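Local coordinates for protein (R)-2-hydroxyglutaryl-CoA dehydratase activating ATPase (Acidaminococcus fermentans, PDB 1HUX) that hydrolyses ATP at a very low rate and uses it to drive electron transfer that activates (R)-2-hydroxyglutaryl-CoA dehydratase in glutamate fermentation, at residues A[208-220]-A[232-245]. Numbering follows the deposited sequence.
Sequences IVKDVVMTGGVAQ and LGVEIKTSPLAQYN. With ADP (adenosine-5'-diphosphate), chain D.
Gln220 and Gln243 meet beside bound ADP, the Gln220 amide lying over the N6/N7 side of the adenine and Gln243 bonding to the alpha-phosphate. Their planes lie 47° apart, and Gln220 NE2 reaches Gln243 OE1 at 3.3 Å in a weak, bent bond. Gln243 swings CG away from the backbone N (chi1 -176°) and then runs extended past the CA of Gly217, which brings NE2 within 2.7 Å of ADP O1A in a nearly straight hydrogen bond. Replacing Gln243 by alanine is likely to leave that alpha-phosphate oxygen without this donor and the Gln220 amide freer to turn.

Behind the pocket, strand 212-215 pairs in parallel with the short strand 236-237. Lys237 N bonds to Val212 O at 3.0 Å, and Met214 N in turn to Lys237 O. On one face Ile236 sets CD1 against Val212 CG1 and CG2 against Met214 CB; on the other, Lys237 stretches past Val213 to a salt bridge between its NZ and Asp211 OD1 (3.2 Å). Further along, Thr215 OG1 donates to Asn245 OD1 at 2.9 Å, in the carbonyl plane on a lone pair, the two side chains crossing at about a right angle. Helix 222-232 links the strands into a beta-alpha-beta unit; the turn after its first strand and the 3-10 segment after its last carry the glutamines to the nucleotide, part of the actin-type ATPase fold.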
loop_
_atom_site.group_PDB
_atom_site.type_symbol
_atom_site.label_atom_id
_atom_site.label_comp_id
_atom_site.label_asym_id
_atom_site.label_seq_id
_atom_site.Cartn_x
_atom_site.Cartn_y
_atom_site.Cartn_z
ATOM N N ILE A 208 -17.732 -17.591 3.305
ATOM C CA ILE A 208 -17.506 -18.100 4.639
ATOM C C ILE A 208 -18.368 -19.295 4.931
ATOM O O ILE A 208 -19.578 -19.161 5.159
ATOM C CB ILE A 208 -17.809 -17.065 5.721
ATOM C CG1 ILE A 208 -16.715 -16.009 5.727
ATOM C CG2 ILE A 208 -17.920 -17.734 7.080
ATOM C CD1 ILE A 208 -17.081 -14.777 4.933
ATOM N N VAL A 209 -17.767 -20.470 4.940
ATOM C CA VAL A 209 -18.535 -21.639 5.265
ATOM C C VAL A 209 -18.418 -21.904 6.750
ATOM O O VAL A 209 -17.589 -21.340 7.448
ATOM C CB VAL A 209 -18.037 -22.886 4.510
ATOM C CG1 VAL A 209 -18.868 -24.117 4.934
ATOM C CG2 VAL A 209 -18.166 -22.635 3.023
ATOM N N LYS A 210 -19.270 -22.799 7.193
ATOM C CA LYS A 210 -19.334 -23.239 8.546
ATOM C C LYS A 210 -18.014 -23.706 9.085
ATOM O O LYS A 210 -17.236 -24.341 8.407
ATOM C CB LYS A 210 -20.350 -24.350 8.624
ATOM C CG LYS A 210 -21.384 -23.986 9.631
ATOM C CD LYS A 210 -22.658 -24.816 9.585
ATOM C CE LYS A 210 -23.507 -24.221 10.701
ATOM N NZ LYS A 210 -24.842 -24.892 10.837
ATOM N N ASP A 211 -17.792 -23.371 10.351
ATOM C CA ASP A 211 -16.567 -23.703 11.073
ATOM C C ASP A 211 -15.350 -23.063 10.442
ATOM O O ASP A 211 -14.539 -23.677 9.756
ATOM C CB ASP A 211 -16.437 -25.212 11.215
ATOM C CG ASP A 211 -16.846 -25.687 12.581
ATOM O OD1 ASP A 211 -16.156 -25.282 13.540
ATOM O OD2 ASP A 211 -17.864 -26.396 12.720
ATOM N N VAL A 212 -15.273 -21.746 10.658
ATOM C CA VAL A 212 -14.207 -20.908 10.184
ATOM C C VAL A 212 -13.091 -20.942 11.215
ATOM O O VAL A 212 -13.350 -20.844 12.410
ATOM C CB VAL A 212 -14.692 -19.439 10.020
ATOM C CG1 VAL A 212 -13.566 -18.595 9.359
ATOM C CG2 VAL A 212 -15.921 -19.386 9.181
ATOM N N VAL A 213 -11.857 -21.096 10.762
ATOM C CA VAL A 213 -10.724 -21.098 11.696
ATOM C C VAL A 213 -9.651 -20.133 11.224
ATOM O O VAL A 213 -9.401 -19.993 10.016
ATOM C CB VAL A 213 -10.081 -22.486 11.828
ATOM C CG1 VAL A 213 -11.097 -23.456 12.383
ATOM C CG2 VAL A 213 -9.589 -22.942 10.475
ATOM N N MET A 214 -9.042 -19.439 12.179
ATOM C CA MET A 214 -7.995 -18.495 11.849
ATOM C C MET A 214 -6.638 -19.145 12.139
ATOM O O MET A 214 -6.411 -19.753 13.194
ATOM C CB MET A 214 -8.187 -17.209 12.647
ATOM C CG MET A 214 -7.152 -16.168 12.344
ATOM S SD MET A 214 -7.480 -14.668 13.228
ATOM C CE MET A 214 -6.881 -13.449 11.977
ATOM N N THR A 215 -5.755 -19.013 11.161
ATOM C CA THR A 215 -4.422 -19.582 11.189
ATOM C C THR A 215 -3.347 -18.549 10.890
ATOM O O THR A 215 -3.612 -17.523 10.261
ATOM C CB THR A 215 -4.350 -20.708 10.167
ATOM O OG1 THR A 215 -4.907 -21.879 10.758
ATOM C CG2 THR A 215 -2.948 -20.964 9.723
ATOM N N GLY A 216 -2.129 -18.821 11.337
ATOM C CA GLY A 216 -1.041 -17.889 11.105
ATOM C C GLY A 216 -0.617 -17.230 12.400
ATOM O O GLY A 216 -1.263 -17.400 13.440
ATOM N N GLY A 217 0.470 -16.474 12.355
ATOM C CA GLY A 217 0.928 -15.840 13.572
ATOM C C GLY A 217 -0.052 -14.805 14.058
ATOM O O GLY A 217 -0.358 -14.746 15.253
ATOM N N VAL A 218 -0.552 -13.986 13.137
ATOM C CA VAL A 218 -1.502 -12.948 13.510
ATOM C C VAL A 218 -2.725 -13.559 14.198
ATOM O O VAL A 218 -3.479 -12.870 14.888
ATOM C CB VAL A 218 -1.945 -12.148 12.277
ATOM C CG1 VAL A 218 -2.833 -11.001 12.700
ATOM C CG2 VAL A 218 -0.719 -11.631 11.538
ATOM N N ALA A 219 -2.907 -14.863 14.020
ATOM C CA ALA A 219 -4.040 -15.548 14.612
ATOM C C ALA A 219 -4.115 -15.258 16.106
ATOM O O ALA A 219 -5.203 -15.107 16.670
ATOM C CB ALA A 219 -3.929 -17.041 14.370
ATOM N N GLN A 220 -2.955 -15.164 16.744
ATOM C CA GLN A 220 -2.887 -14.904 18.178
ATOM C C GLN A 220 -3.619 -13.630 18.570
ATOM O O GLN A 220 -4.319 -13.593 19.589
ATOM C CB GLN A 220 -1.431 -14.810 18.605
ATOM C CG GLN A 220 -0.683 -16.108 18.446
ATOM C CD GLN A 220 0.803 -15.896 18.420
ATOM O OE1 GLN A 220 1.363 -15.268 19.312
ATOM N NE2 GLN A 220 1.457 -16.419 17.393
ATOM N N LEU A 232 -17.786 -10.916 9.804
ATOM C CA LEU A 232 -18.448 -12.075 9.216
ATOM C C LEU A 232 -19.628 -12.579 10.044
ATOM O O LEU A 232 -20.435 -13.386 9.572
ATOM C CB LEU A 232 -17.439 -13.208 9.033
ATOM C CG LEU A 232 -16.131 -12.881 8.318
ATOM C CD1 LEU A 232 -15.339 -14.182 8.188
ATOM C CD2 LEU A 232 -16.374 -12.258 6.949
ATOM N N GLY A 233 -19.721 -12.119 11.284
ATOM C CA GLY A 233 -20.818 -12.541 12.136
ATOM C C GLY A 233 -20.933 -14.037 12.373
ATOM O O GLY A 233 -22.037 -14.575 12.480
ATOM N N VAL A 234 -19.792 -14.712 12.452
ATOM C CA VAL A 234 -19.761 -16.149 12.703
ATOM C C VAL A 234 -18.565 -16.427 13.588
ATOM O O VAL A 234 -17.617 -15.651 13.585
ATOM C CB VAL A 234 -19.609 -16.962 11.399
ATOM C CG1 VAL A 234 -20.978 -17.224 10.783
ATOM C CG2 VAL A 234 -18.728 -16.210 10.419
ATOM N N GLU A 235 -18.615 -17.516 14.353
ATOM C CA GLU A 235 -17.504 -17.878 15.231
ATOM C C GLU A 235 -16.229 -18.125 14.439
ATOM O O GLU A 235 -16.251 -18.774 13.387
ATOM C CB GLU A 235 -17.814 -19.148 16.014
ATOM C CG GLU A 235 -18.573 -18.937 17.289
ATOM C CD GLU A 235 -18.836 -20.248 18.000
ATOM O OE1 GLU A 235 -19.617 -21.067 17.467
ATOM O OE2 GLU A 235 -18.253 -20.466 19.084
ATOM N N ILE A 236 -15.125 -17.580 14.939
ATOM C CA ILE A 236 -13.821 -17.783 14.323
ATOM C C ILE A 236 -13.016 -18.533 15.383
ATOM O O ILE A 236 -12.801 -18.030 16.491
ATOM C CB ILE A 236 -13.100 -16.463 13.986
ATOM C CG1 ILE A 236 -13.952 -15.606 13.034
ATOM C CG2 ILE A 236 -11.756 -16.772 13.334
ATOM C CD1 ILE A 236 -14.132 -16.177 11.626
ATOM N N LYS A 237 -12.602 -19.752 15.050
ATOM C CA LYS A 237 -11.840 -20.581 15.972
ATOM C C LYS A 237 -10.347 -20.410 15.767
ATOM O O LYS A 237 -9.888 -19.963 14.707
ATOM C CB LYS A 237 -12.211 -22.053 15.786
ATOM C CG LYS A 237 -13.699 -22.308 15.833
ATOM C CD LYS A 237 -14.011 -23.782 15.974
ATOM C CE LYS A 237 -15.489 -23.978 16.231
ATOM N NZ LYS A 237 -15.803 -25.353 16.700
ATOM N N THR A 238 -9.599 -20.760 16.806
ATOM C CA THR A 238 -8.145 -20.679 16.770
ATOM C C THR A 238 -7.617 -21.437 17.986
ATOM O O THR A 238 -8.330 -21.607 18.979
ATOM C CB THR A 238 -7.667 -19.202 16.798
ATOM O OG1 THR A 238 -6.264 -19.130 16.489
ATOM C CG2 THR A 238 -7.951 -18.576 18.168
ATOM N N SER A 239 -6.381 -21.922 17.889
ATOM C CA SER A 239 -5.755 -22.655 18.991
ATOM C C SER A 239 -4.295 -22.235 19.054
ATOM O O SER A 239 -3.788 -21.577 18.138
ATOM C CB SER A 239 -5.839 -24.176 18.774
ATOM O OG SER A 239 -4.719 -24.659 18.044
ATOM N N PRO A 240 -3.600 -22.615 20.138
ATOM C CA PRO A 240 -2.183 -22.283 20.337
ATOM C C PRO A 240 -1.325 -22.652 19.120
ATOM O O PRO A 240 -0.425 -21.901 18.706
ATOM C CB PRO A 240 -1.823 -23.099 21.568
ATOM C CG PRO A 240 -3.121 -23.104 22.356
ATOM C CD PRO A 240 -4.131 -23.386 21.279
ATOM N N LEU A 241 -1.631 -23.814 18.548
ATOM C CA LEU A 241 -0.925 -24.342 17.377
ATOM C C LEU A 241 -1.170 -23.548 16.106
ATOM O O LEU A 241 -0.638 -23.879 15.045
ATOM C CB LEU A 241 -1.349 -25.789 17.140
ATOM C CG LEU A 241 -0.972 -26.737 18.275
ATOM C CD1 LEU A 241 -1.590 -28.097 18.026
ATOM C CD2 LEU A 241 0.558 -26.821 18.376
ATOM N N ALA A 242 -1.977 -22.500 16.224
ATOM C CA ALA A 242 -2.334 -21.664 15.092
ATOM C C ALA A 242 -1.194 -21.396 14.116
ATOM O O ALA A 242 -1.319 -21.675 12.924
ATOM C CB ALA A 242 -2.911 -20.354 15.592
ATOM N N GLN A 243 -0.078 -20.874 14.620
ATOM C CA GLN A 243 1.065 -20.538 13.765
ATOM C C GLN A 243 1.865 -21.741 13.267
ATOM O O GLN A 243 2.712 -21.614 12.374
ATOM C CB GLN A 243 1.987 -19.568 14.512
ATOM C CG GLN A 243 3.172 -19.066 13.702
ATOM C CD GLN A 243 3.951 -17.987 14.435
ATOM O OE1 GLN A 243 3.892 -17.884 15.678
ATOM N NE2 GLN A 243 4.698 -17.185 13.680
ATOM N N TYR A 244 1.587 -22.907 13.840
ATOM C CA TYR A 244 2.283 -24.128 13.464
ATOM C C TYR A 244 1.428 -24.979 12.542
ATOM O O TYR A 244 1.740 -26.146 12.279
ATOM C CB TYR A 244 2.620 -24.951 14.706
ATOM C CG TYR A 244 3.539 -24.255 15.680
ATOM C CD1 TYR A 244 3.035 -23.619 16.815
ATOM C CD2 TYR A 244 4.915 -24.224 15.465
ATOM C CE1 TYR A 244 3.878 -22.965 17.713
ATOM C CE2 TYR A 244 5.766 -23.577 16.356
ATOM C CZ TYR A 244 5.241 -22.947 17.475
ATOM O OH TYR A 244 6.070 -22.272 18.344
ATOM N N ASN A 245 0.342 -24.400 12.047
ATOM C CA ASN A 245 -0.567 -25.129 11.175
ATOM C C ASN A 245 0.099 -25.561 9.878
ATOM O O ASN A 245 0.001 -26.710 9.474
ATOM C CB ASN A 245 -1.789 -24.268 10.862
ATOM C CG ASN A 245 -2.931 -25.076 10.276
ATOM O OD1 ASN A 245 -4.031 -24.563 10.042
ATOM N ND2 ASN A 245 -2.676 -26.351 10.038
HETATM P PB ADP D . 5.123 -16.436 7.422
HETATM O O1B ADP D . 3.801 -16.536 6.713
HETATM O O2B ADP D . 5.756 -17.804 7.821
HETATM O O3B ADP D . 6.114 -15.505 6.748
HETATM P PA ADP D . 3.974 -16.277 9.994
HETATM O O1A ADP D . 4.820 -17.076 10.949
HETATM O O2A ADP D . 2.683 -16.831 9.584
HETATM O O3A ADP D . 4.873 -15.847 8.749
HETATM O "O5'" ADP D . 3.827 -14.832 10.565
HETATM C "C5'" ADP D . 3.122 -14.651 11.675
HETATM C "C4'" ADP D . 2.746 -13.237 11.914
HETATM O "O4'" ADP D . 2.152 -13.129 13.243
HETATM C "C3'" ADP D . 3.874 -12.073 11.849
HETATM O "O3'" ADP D . 3.332 -10.834 11.329
HETATM C "C2'" ADP D . 4.266 -12.057 13.314
HETATM O "O2'" ADP D . 4.867 -10.834 13.851
HETATM C "C1'" ADP D . 2.920 -12.305 13.981
HETATM N N9 ADP D . 2.941 -12.635 15.425
HETATM C C8 ADP D . 3.747 -13.533 15.994
HETATM N N7 ADP D . 3.562 -13.635 17.242
HETATM C C5 ADP D . 2.554 -12.721 17.526
HETATM C C6 ADP D . 1.853 -12.339 18.720
HETATM N N6 ADP D . 2.126 -12.879 19.942
HETATM N N1 ADP D . 0.877 -11.390 18.613
HETATM C C2 ADP D . 0.612 -10.850 17.413
HETATM N N3 ADP D . 1.208 -11.148 16.242
HETATM C C4 ADP D . 2.173 -12.095 16.374
#